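Local coordinates for Swi5-dependent recombination DNA repair protein 1 (Schizosaccharomyces pombe, PDB 3VIQ) that takes part in recombinational DNA repair and meiotic chromosome segregation, working with its partner Swi5 and the recombinase Rhp51, at residues 16-19 / 20-24; 94-97 / 98-101. All coordinates share one frame; numbering follows the deposited sequence.

In the fold
Both contacts lie in the C-terminal domain of Sfr1, bound to Swi5, and join side chains three to five residues apart, yet their chemistry follows their place in the fold. Contact 1 lies inside helix 3-35, in a predicted coiled coil, where amide-bearing side chains reach back one turn on two sides of the helix. Contact 2 marks the start of the short helix 97-103 after strand 88-93, and trades amides for sulfur and aromatic rings, packed largely against helix 38-68. It is the more buried, with three of eight residues buried and one exposed, against two and three for contact 1. The two share no helix or strand, and their centres lie about 47 Å apart.

Contact 1: 16-19 / 20-24; sequences VRNL and QEQLI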
ATOM      1  N   VAL A  16     -22.489   8.348  18.326  1.00 39.77           N
ATOM      2  CA  VAL A  16     -23.232   7.872  17.170  1.00 39.70           C
ATOM      3  C   VAL A  16     -22.353   7.764  15.900  1.00 39.43           C
ATOM      4  O   VAL A  16     -22.386   6.738  15.215  1.00 38.15           O
ATOM      5  CB  VAL A  16     -24.467   8.752  16.870  1.00 39.34           C
ATOM      6  CG1 VAL A  16     -24.986   8.460  15.480  1.00 38.74           C
ATOM      7  CG2 VAL A  16     -25.557   8.532  17.930  1.00 40.08           C
ATOM      8  N   ARG A  17     -21.577   8.808  15.609  1.00 40.18           N
ATOM      9  CA  ARG A  17     -20.617   8.773  14.487  1.00 41.13           C
ATOM     10  C   ARG A  17     -19.596   7.643  14.654  1.00 41.00           C
ATOM     11  O   ARG A  17     -19.327   6.912  13.715  1.00 39.31           O
ATOM     12  CB  ARG A  17     -19.856  10.092  14.346  1.00 42.93           C
ATOM     13  CG  ARG A  17     -20.693  11.296  13.882  1.00 45.84           C
ATOM     14  CD  ARG A  17     -19.791  12.532  13.580  1.00 47.97           C
ATOM     15  NE  ARG A  17     -18.997  12.956  14.748  1.00 49.07           N
ATOM     16  CZ  ARG A  17     -19.319  13.921  15.627  1.00 50.71           C
ATOM     17  NH1 ARG A  17     -20.432  14.642  15.519  1.00 52.00           N
ATOM     18  NH2 ARG A  17     -18.499  14.189  16.633  1.00 50.22           N
ATOM     19  N   ASN A  18     -19.024   7.507  15.847  1.00 42.41           N
ATOM     20  CA  ASN A  18     -18.072   6.436  16.097  1.00 43.94           C
ATOM     21  C   ASN A  18     -18.715   5.055  15.846  1.00 43.32           C
ATOM     22  O   ASN A  18     -18.123   4.208  15.188  1.00 42.79           O
ATOM     23  CB  ASN A  18     -17.509   6.542  17.514  1.00 47.64           C
ATOM     24  CG  ASN A  18     -16.656   5.323  17.907  1.00 52.08           C
ATOM     25  OD1 ASN A  18     -15.629   5.036  17.278  1.00 61.22           O
ATOM     26  ND2 ASN A  18     -17.089   4.595  18.927  1.00 55.49           N
ATOM     27  N   LEU A  19     -19.944   4.849  16.340  1.00 42.20           N
ATOM     28  CA  LEU A  19     -20.650   3.581  16.144  1.00 41.34           C
ATOM     29  C   LEU A  19     -20.991   3.366  14.675  1.00 40.64           C
ATOM     30  O   LEU A  19     -20.874   2.248  14.160  1.00 39.95           O
ATOM     31  CB  LEU A  19     -21.909   3.464  17.064  1.00 40.90           C
ATOM     32  CG  LEU A  19     -21.607   3.231  18.568  1.00 41.63           C
ATOM     33  CD1 LEU A  19     -22.694   3.783  19.502  1.00 41.40           C
ATOM     34  CD2 LEU A  19     -21.385   1.771  18.870  1.00 41.14           C
ATOM     35  N   GLN A  20     -21.426   4.412  13.981  1.00 40.98           N
ATOM     36  CA  GLN A  20     -21.669   4.285  12.506  1.00 41.42           C
ATOM     37  C   GLN A  20     -20.399   3.800  11.743  1.00 41.61           C
ATOM     38  O   GLN A  20     -20.454   2.901  10.889  1.00 41.57           O
ATOM     39  CB  GLN A  20     -22.193   5.616  11.947  1.00 40.37           C
ATOM     40  CG  GLN A  20     -23.688   5.801  12.332  1.00 40.79           C
ATOM     41  CD  GLN A  20     -24.239   7.203  12.150  1.00 40.15           C
ATOM     42  OE1 GLN A  20     -23.513   8.201  12.240  1.00 38.98           O
ATOM     43  NE2 GLN A  20     -25.543   7.285  11.906  1.00 39.59           N
ATOM     44  N   GLU A  21     -19.260   4.364  12.108  1.00 41.85           N
ATOM     45  CA  GLU A  21     -17.978   3.951  11.526  1.00 44.27           C
ATOM     46  C   GLU A  21     -17.647   2.478  11.861  1.00 43.97           C
ATOM     47  O   GLU A  21     -17.303   1.729  10.951  1.00 41.42           O
ATOM     48  CB  GLU A  21     -16.881   4.935  11.927  1.00 45.47           C
ATOM     49  CG  GLU A  21     -15.505   4.448  11.960  1.00 50.11           C
ATOM     50  CD  GLU A  21     -14.519   5.571  12.331  1.00 54.40           C
ATOM     51  OE1 GLU A  21     -14.888   6.767  12.226  1.00 62.95           O
ATOM     52  OE2 GLU A  21     -13.396   5.265  12.751  1.00 58.77           O
ATOM     53  N   GLN A  22     -17.832   2.062  13.124  1.00 43.31           N
ATOM     54  CA  GLN A  22     -17.614   0.651  13.492  1.00 44.50           C
ATOM     55  C   GLN A  22     -18.542  -0.314  12.750  1.00 44.59           C
ATOM     56  O   GLN A  22     -18.126  -1.421  12.353  1.00 43.07           O
ATOM     57  CB  GLN A  22     -17.734   0.416  14.995  1.00 45.48           C
ATOM     58  CG  GLN A  22     -16.677   1.151  15.872  1.00 46.96           C
ATOM     59  CD  GLN A  22     -16.974   0.972  17.352  1.00 50.14           C
ATOM     60  OE1 GLN A  22     -17.532   1.847  18.007  1.00 55.32           O
ATOM     61  NE2 GLN A  22     -16.629  -0.177  17.876  1.00 53.39           N
ATOM     62  N   LEU A  23     -19.789   0.105  12.572  1.00 44.24           N
ATOM     63  CA  LEU A  23     -20.766  -0.668  11.802  1.00 44.81           C
ATOM     64  C   LEU A  23     -20.317  -0.915  10.357  1.00 44.71           C
ATOM     65  O   LEU A  23     -20.431  -2.028   9.865  1.00 45.39           O
ATOM     66  CB  LEU A  23     -22.138   0.024  11.812  1.00 44.45           C
ATOM     67  CG  LEU A  23     -23.300  -0.807  11.267  1.00 45.64           C
ATOM     68  CD1 LEU A  23     -23.363  -2.066  12.108  1.00 45.64           C
ATOM     69  CD2 LEU A  23     -24.658  -0.050  11.273  1.00 44.94           C
ATOM     70  N   ILE A  24     -19.812   0.108   9.668  1.00 44.76           N
ATOM     71  CA  ILE A  24     -19.292  -0.079   8.298  1.00 43.86           C
ATOM     72  C   ILE A  24     -18.106  -1.040   8.298  1.00 44.22           C
ATOM     73  O   ILE A  24     -18.026  -1.982   7.487  1.00 43.48           O
ATOM     74  CB  ILE A  24     -18.876   1.261   7.648  1.00 45.35           C
ATOM     75  CG1 ILE A  24     -20.104   1.906   6.988  1.00 45.42           C
ATOM     76  CG2 ILE A  24     -17.696   1.055   6.598  1.00 44.11           C
ATOM     77  CD1 ILE A  24     -20.013   3.397   6.926  1.00 45.86           C
TER
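Gln20 reaches back along the helix to Val16, one turn earlier. Its backbone N donates to Val16 O at 2.8 Å, and the bond is nearly straight (N-H...O 164°). Its side chain leaves with CG anti to the carbonyl carbon (chi1 -76°) and continues extended, which carries the amide obliquely across the valine: CD and OE1 both approach Val16 CG1, OE1 at 3.6 Å. Gln16 of the Swi5 chain packs on both residues. With an alanine in place of Gln20, Val16 CG1 would probably lose the amide lying against it, and a gap is likely to open toward that Swi5 glutamine. Glu21 joins mainly through its backbone, N to Arg17 O at 3.0 Å, while its CB rests near the carbonyl oxygens of Arg17 and Asn18. Gln22 N donates to Asn18 O at 3.0 Å, and its side chain again turns back by one turn. Gln22 OE1 comes within 2.9 Å of Asn18 ND2, the two amide planes standing 33° apart, and the same oxygen lies 3.9 Å from CD2 of the buried Leu19. Leu23 N closes the series, donating to Leu19 O at 2.9 Å. Such bonding and back-reaching side chains are ordinary alpha-helical features; the packing of Val16, Leu19, Gln20 and Gln22 on the Swi5 chain is consistent with the coiled coil predicted for this region.

Contact 2: 94-97 / 98-101; sequences EFTM and SMFL
Met99 folds back on Thr96, with which it forms a capping box at the start of helix 97-103, and on the ring of Phe95. Thr96 is the N-cap. Met99 CB sits 3.8 Å from Phe95 CE1, at an oblique angle to the ring. A chi1 of -70° then sets CG on the side of the backbone N, where it passes Thr96 OG1 at 3.5 Å, and the extended chain brings SD to the backbone: Thr96 N makes a weak hydrogen bond to Met99 SD at 3.6 Å. SD is also in Met-aromatic contact with the Phe95 ring, and the terminal CE stops near Glu94 O. Thr96 OG1 returns the link by accepting a weak bond from Met99 N, while Thr96 O takes Phe100 N in a regular helical bond. The Phe95 ring runs on to Phe100, its CE2 3.8 Å from Phe100 CB. Met63 of helix 38-68 touches both phenylalanines, joining this helix start to the long helix, and Met60 of the Swi5 chain packs on Phe100. Beside that ring lies Met97, whose chain bends at chi2 (54°) and chi3 to make a second Met-aromatic contact, with SD set obliquely to the ring and 3.6 Å from Phe100 CD2.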
ATOM      1  N   GLU A  94      29.149   4.535  -9.771  1.00 75.11           N
ATOM      2  CA  GLU A  94      28.501   3.441 -10.485  1.00 76.02           C
ATOM      3  C   GLU A  94      26.975   3.412 -10.279  1.00 71.31           C
ATOM      4  O   GLU A  94      26.444   3.819  -9.233  1.00 67.89           O
ATOM      5  CB  GLU A  94      29.116   2.086 -10.100  1.00 80.56           C
ATOM      6  CG  GLU A  94      29.059   1.760  -8.601  1.00 83.61           C
ATOM      7  CD  GLU A  94      29.234   0.274  -8.297  1.00 87.61           C
ATOM      8  OE1 GLU A  94      29.893  -0.434  -9.088  1.00 88.55           O
ATOM      9  OE2 GLU A  94      28.712  -0.181  -7.254  1.00 91.47           O
ATOM     10  N   PHE A  95      26.300   2.925 -11.312  1.00 67.17           N
ATOM     11  CA  PHE A  95      24.879   2.673 -11.285  1.00 66.31           C
ATOM     12  C   PHE A  95      24.586   1.440 -10.422  1.00 65.64           C
ATOM     13  O   PHE A  95      25.071   0.346 -10.700  1.00 66.00           O
ATOM     14  CB  PHE A  95      24.401   2.440 -12.708  1.00 64.22           C
ATOM     15  CG  PHE A  95      22.936   2.432 -12.859  1.00 61.75           C
ATOM     16  CD1 PHE A  95      22.201   3.593 -12.644  1.00 61.06           C
ATOM     17  CD2 PHE A  95      22.279   1.286 -13.286  1.00 60.91           C
ATOM     18  CE1 PHE A  95      20.836   3.604 -12.828  1.00 59.89           C
ATOM     19  CE2 PHE A  95      20.916   1.281 -13.461  1.00 59.87           C
ATOM     20  CZ  PHE A  95      20.182   2.447 -13.230  1.00 59.39           C
ATOM     21  N   THR A  96      23.809   1.633  -9.364  1.00 64.12           N
ATOM     22  CA  THR A  96      23.500   0.558  -8.428  1.00 62.44           C
ATOM     23  C   THR A  96      22.077   0.004  -8.689  1.00 59.81           C
ATOM     24  O   THR A  96      21.273   0.616  -9.412  1.00 57.53           O
ATOM     25  CB  THR A  96      23.636   1.051  -6.976  1.00 62.32           C
ATOM     26  OG1 THR A  96      22.686   2.097  -6.742  1.00 60.82           O
ATOM     27  CG2 THR A  96      25.063   1.589  -6.697  1.00 61.28           C
ATOM     28  N   MET A  97      21.792  -1.162  -8.121  1.00 58.92           N
ATOM     29  CA  MET A  97      20.460  -1.765  -8.236  1.00 60.34           C
ATOM     30  C   MET A  97      19.422  -0.817  -7.651  1.00 59.53           C
ATOM     31  O   MET A  97      18.306  -0.754  -8.140  1.00 59.57           O
ATOM     32  CB  MET A  97      20.383  -3.143  -7.547  1.00 59.82           C
ATOM     33  CG  MET A  97      18.983  -3.836  -7.608  1.00 59.82           C
ATOM     34  SD  MET A  97      18.261  -4.038  -9.269  1.00 59.62           S
ATOM     35  CE  MET A  97      19.041  -5.562  -9.786  1.00 60.88           C
ATOM     36  N   SER A  98      19.811  -0.063  -6.629  1.00 60.00           N
ATOM     37  CA  SER A  98      18.872   0.777  -5.901  1.00 61.06           C
ATOM     38  C   SER A  98      18.488   1.999  -6.712  1.00 59.24           C
ATOM     39  O   SER A  98      17.369   2.464  -6.634  1.00 57.12           O
ATOM     40  CB  SER A  98      19.479   1.169  -4.551  1.00 63.39           C
ATOM     41  OG  SER A  98      19.855  -0.010  -3.845  1.00 64.96           O
ATOM     42  N   MET A  99      19.435   2.528  -7.482  1.00 60.66           N
ATOM     43  CA  MET A  99      19.130   3.600  -8.435  1.00 59.63           C
ATOM     44  C   MET A  99      18.200   3.049  -9.512  1.00 57.46           C
ATOM     45  O   MET A  99      17.252   3.717  -9.944  1.00 55.87           O
ATOM     46  CB  MET A  99      20.405   4.135  -9.078  1.00 60.05           C
ATOM     47  CG  MET A  99      21.298   4.938  -8.133  1.00 62.32           C
ATOM     48  SD  MET A  99      22.950   5.055  -8.843  1.00 66.16           S
ATOM     49  CE  MET A  99      23.907   5.796  -7.499  1.00 67.44           C
ATOM     50  N   PHE A 100      18.499   1.829  -9.941  1.00 56.85           N
ATOM     51  CA  PHE A 100      17.655   1.143 -10.896  1.00 56.48           C
ATOM     52  C   PHE A 100      16.257   1.024 -10.358  1.00 52.93           C
ATOM     53  O   PHE A 100      15.307   1.424 -11.010  1.00 53.31           O
ATOM     54  CB  PHE A 100      18.219  -0.238 -11.229  1.00 56.69           C
ATOM     55  CG  PHE A 100      17.320  -1.043 -12.076  1.00 56.41           C
ATOM     56  CD1 PHE A 100      17.359  -0.904 -13.449  1.00 57.59           C
ATOM     57  CD2 PHE A 100      16.399  -1.919 -11.502  1.00 55.60           C
ATOM     58  CE1 PHE A 100      16.513  -1.638 -14.246  1.00 57.82           C
ATOM     59  CE2 PHE A 100      15.565  -2.634 -12.275  1.00 55.89           C
ATOM     60  CZ  PHE A 100      15.608  -2.505 -13.659  1.00 57.19           C
ATOM     61  N   LEU A 101      16.103   0.495  -9.158  1.00 53.94           N
ATOM     62  CA  LEU A 101      14.724   0.283  -8.615  1.00 53.88           C
ATOM     63  C   LEU A 101      13.988   1.621  -8.432  1.00 53.16           C
ATOM     64  O   LEU A 101      12.823   1.748  -8.789  1.00 51.87           O
ATOM     65  CB  LEU A 101      14.755  -0.477  -7.296  1.00 53.50           C
ATOM     66  CG  LEU A 101      15.188  -1.937  -7.293  1.00 54.94           C
ATOM     67  CD1 LEU A 101      15.448  -2.358  -5.813  1.00 55.57           C
ATOM     68  CD2 LEU A 101      14.205  -2.860  -8.008  1.00 53.78           C
TER